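PDB 5ZKX: envelope glycoprotein from Bourbon virus, which probably drives fusion of the viral and host membranes as a class III (gp64-like) envelope fusion protein, seen here in its postfusion trimer. Local coordinates for the interface of chains A and B. Residues are numbered along the deposited sequence; one frame, centred on the assembly and turned at random. Chains: chain A/B, Envelope glycoprotein.

Contact 1: the interface of chains A and B. Residues chain A 18, 21, 311; chain B 402-404.
The hydroxyl OG of A:Ser21 rests against the methyl CG2 of B:Thr403 at 3.3 Å, in a patch of this gp64-family trimer where an extended stretch of chain B, residues 402-404, passes the long central helix of chain A. The OG-to-methyl contact is van der Waals packing, and A:Ser21 and B:Thr403 each lose about 30 Å² of surface, more than the other residues of the patch. The B:Thr403 torsion (chi1 47°) wedges OG1 between its own backbone N and carbonyl carbon, leaving CG2 as the branch that meets the serine.

A second point of touch involves the backbone carbonyl of B:Lys402. O of B:Lys402 lies near one corner of the A:Tyr18 ring, 3.6 Å from CE1 and 3.4 Å from the phenol OH, approaching from above the ring plane and beyond its rim. The same O of B:Lys402 is modelled too close to the guanidinium NH2 of A:Arg311 to be real. That separation reflects model error, so the existence of a bond there remains doubtful, although the two groups are clearly neighbours. The backbone N of B:Leu404 is 3.8 Å from NH2 of A:Arg311.

Support comes from within chain A. NH2 of A:Arg311 donates to OH of A:Tyr18 at 2.8 Å, with 148° at the hydrogen, and the phenol oxygen sits 20° out of the guanidinium plane. A:Arg311 belongs to helix 284-329, and its side chain runs extended from CG to NE, which carries the guanidinium from the helix surface to the phenol. The bond thereby ties the loop bearing A:Tyr18 to the helix.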
# COMPACT_ATOMS: atom_id res chain seq x y z
N TYR A 18 -33.93 22.53 -21.05
CA TYR A 18 -32.93 21.54 -20.67
C TYR A 18 -33.36 20.90 -19.36
O TYR A 18 -33.75 21.59 -18.42
CB TYR A 18 -31.54 22.16 -20.52
CG TYR A 18 -30.54 21.20 -19.94
CD1 TYR A 18 -30.21 20.02 -20.60
CD2 TYR A 18 -29.93 21.46 -18.72
CE1 TYR A 18 -29.29 19.14 -20.07
CE2 TYR A 18 -29.01 20.58 -18.18
CZ TYR A 18 -28.70 19.42 -18.86
OH TYR A 18 -27.79 18.53 -18.34
N SER A 21 -30.24 15.20 -15.71
CA SER A 21 -30.40 13.75 -15.62
C SER A 21 -30.65 13.36 -14.16
O SER A 21 -29.87 13.75 -13.29
CB SER A 21 -29.17 13.03 -16.16
OG SER A 21 -29.07 13.19 -17.57
N ARG A 311 -20.81 25.51 -20.92
CA ARG A 311 -22.17 25.97 -20.67
C ARG A 311 -22.19 27.42 -20.23
O ARG A 311 -23.02 28.21 -20.69
CB ARG A 311 -22.84 25.07 -19.62
CG ARG A 311 -23.12 23.66 -20.09
CD ARG A 311 -23.94 22.89 -19.07
NE ARG A 311 -24.35 21.58 -19.56
CZ ARG A 311 -25.15 20.75 -18.90
NH1 ARG A 311 -25.64 21.09 -17.71
NH2 ARG A 311 -25.47 19.58 -19.42
N LYS B 402 -26.28 19.28 -23.58
CA LYS B 402 -26.36 17.83 -23.53
C LYS B 402 -26.27 17.35 -22.09
O LYS B 402 -26.00 18.13 -21.17
CB LYS B 402 -25.26 17.20 -24.39
CG LYS B 402 -25.27 17.68 -25.83
CD LYS B 402 -26.66 17.54 -26.45
CE LYS B 402 -26.69 18.01 -27.90
NZ LYS B 402 -27.86 18.90 -28.17
N THR B 403 -26.52 16.06 -21.89
CA THR B 403 -26.47 15.49 -20.55
C THR B 403 -25.06 15.59 -19.99
O THR B 403 -24.07 15.41 -20.70
CB THR B 403 -26.95 14.04 -20.56
OG1 THR B 403 -26.31 13.34 -21.63
CG2 THR B 403 -28.45 13.98 -20.75
N LEU B 404 -24.98 15.89 -18.70
CA LEU B 404 -23.70 16.17 -18.06
C LEU B 404 -22.94 14.88 -17.80
O LEU B 404 -23.47 13.94 -17.19
CB LEU B 404 -23.91 16.94 -16.76
CG LEU B 404 -22.66 17.27 -15.95
CD1 LEU B 404 -21.72 18.15 -16.76
CD2 LEU B 404 -23.04 17.95 -14.64

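Contact 2: the interface of chains A and B. Residues chain A 285, 289; chain B 242, 253-254.
The start of the long helix 284-329, which belongs to the central helical bundle of the postfusion trimer, presents A:Tyr285 and A:Asn289 to chain B. The pyrrolidine of B:Pro254 lies over one face of the A:Tyr285 ring, CG 3.8 Å above the plane and displaced toward the rim. CD of B:Pro254 approaches the phenol end, 3.5 Å from CZ of A:Tyr285. B:Leu253 crosses the tyrosine at about a right angle, and its CB and CD2 each stand 3.6 Å from the phenol OH of A:Tyr285, so the hydroxyl end is packed against aliphatic carbon. With CG anti to the backbone N (chi1 -177°), the tyrosine reaches away from the helix toward these two residues.

One turn on, A:Asn289 meets the backbone of strand 241-245. N of B:Phe242 donates to OD1 of A:Asn289 at 3.1 Å, tilted 18° from the carbonyl plane, with 134° at the oxygen. As modelled, OD1 of A:Asn289 also faces O of B:Phe242 at 3.0 Å, an unfavourable pairing of two acceptors. Water 1 may ease it: it lies 2.8 Å from O of B:Phe242, also bridges to OD1, and has a weak contact with the A:Tyr285 hydroxyl.

In the fold, the helix of one subunit starts against a neighbour's beta-rich region, touching strand 241-245 and the loop between strands 250-252 and 256-260, two strands joined by the disulfide of B:Cys252 and B:Cys257.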
# COMPACT_ATOMS: atom_id res chain seq x y z
N TYR A 285 2.58 -2.49 -6.91
CA TYR A 285 1.72 -2.50 -8.09
C TYR A 285 0.28 -2.16 -7.73
O TYR A 285 -0.41 -1.49 -8.50
CB TYR A 285 1.80 -3.86 -8.78
CG TYR A 285 0.98 -3.91 -10.04
CD1 TYR A 285 -0.32 -4.38 -10.02
CD2 TYR A 285 1.50 -3.46 -11.25
CE1 TYR A 285 -1.08 -4.42 -11.16
CE2 TYR A 285 0.74 -3.50 -12.40
CZ TYR A 285 -0.55 -3.97 -12.35
OH TYR A 285 -1.32 -4.02 -13.49
N ASN A 289 -1.80 1.00 -9.08
CA ASN A 289 -3.10 0.85 -9.71
C ASN A 289 -4.11 1.86 -9.16
O ASN A 289 -4.87 2.46 -9.92
CB ASN A 289 -3.61 -0.58 -9.52
CG ASN A 289 -4.68 -0.98 -10.52
OD1 ASN A 289 -4.53 -0.77 -11.72
ND2 ASN A 289 -5.76 -1.56 -10.03
N PHE B 242 -6.45 -0.37 -14.07
CA PHE B 242 -6.24 1.01 -14.51
C PHE B 242 -4.79 1.16 -14.93
O PHE B 242 -3.88 0.80 -14.18
CB PHE B 242 -6.59 2.00 -13.40
CG PHE B 242 -7.99 1.87 -12.90
CD1 PHE B 242 -8.32 0.90 -11.96
CD2 PHE B 242 -8.99 2.70 -13.37
CE1 PHE B 242 -9.60 0.77 -11.50
CE2 PHE B 242 -10.27 2.58 -12.90
CZ PHE B 242 -10.58 1.61 -11.97
N LEU B 253 -0.07 -6.19 -18.61
CA LEU B 253 -0.14 -6.16 -17.15
C LEU B 253 0.10 -7.56 -16.61
O LEU B 253 0.16 -8.53 -17.37
CB LEU B 253 -1.50 -5.62 -16.72
CG LEU B 253 -1.91 -4.24 -17.25
CD1 LEU B 253 -3.25 -3.83 -16.67
CD2 LEU B 253 -0.85 -3.21 -16.96
N PRO B 254 0.27 -7.70 -15.29
CA PRO B 254 0.40 -9.05 -14.72
C PRO B 254 -0.64 -10.05 -15.20
O PRO B 254 -0.28 -11.14 -15.66
CB PRO B 254 0.28 -8.79 -13.21
CG PRO B 254 0.88 -7.44 -13.04
CD PRO B 254 0.58 -6.66 -14.29
O HOH W 1 -1.83 -0.96 -13.57

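The centres of contact 1 and contact 2 lie about 34 Å apart, and both use helix 284-329 of chain A. The spacing fits the helical rise between its first turns, used in contact 2, and A:Arg311 farther along, used in contact 1. Chain B answers with distant parts of its sequence: a beta-rich region near residues 242-254, and an extended segment at 402-404. One helix is thus held against the same neighbour at two levels. This agrees with a postfusion trimer in which C-terminal segments probably pack along the central helices, an arrangement repeated in all three subunits.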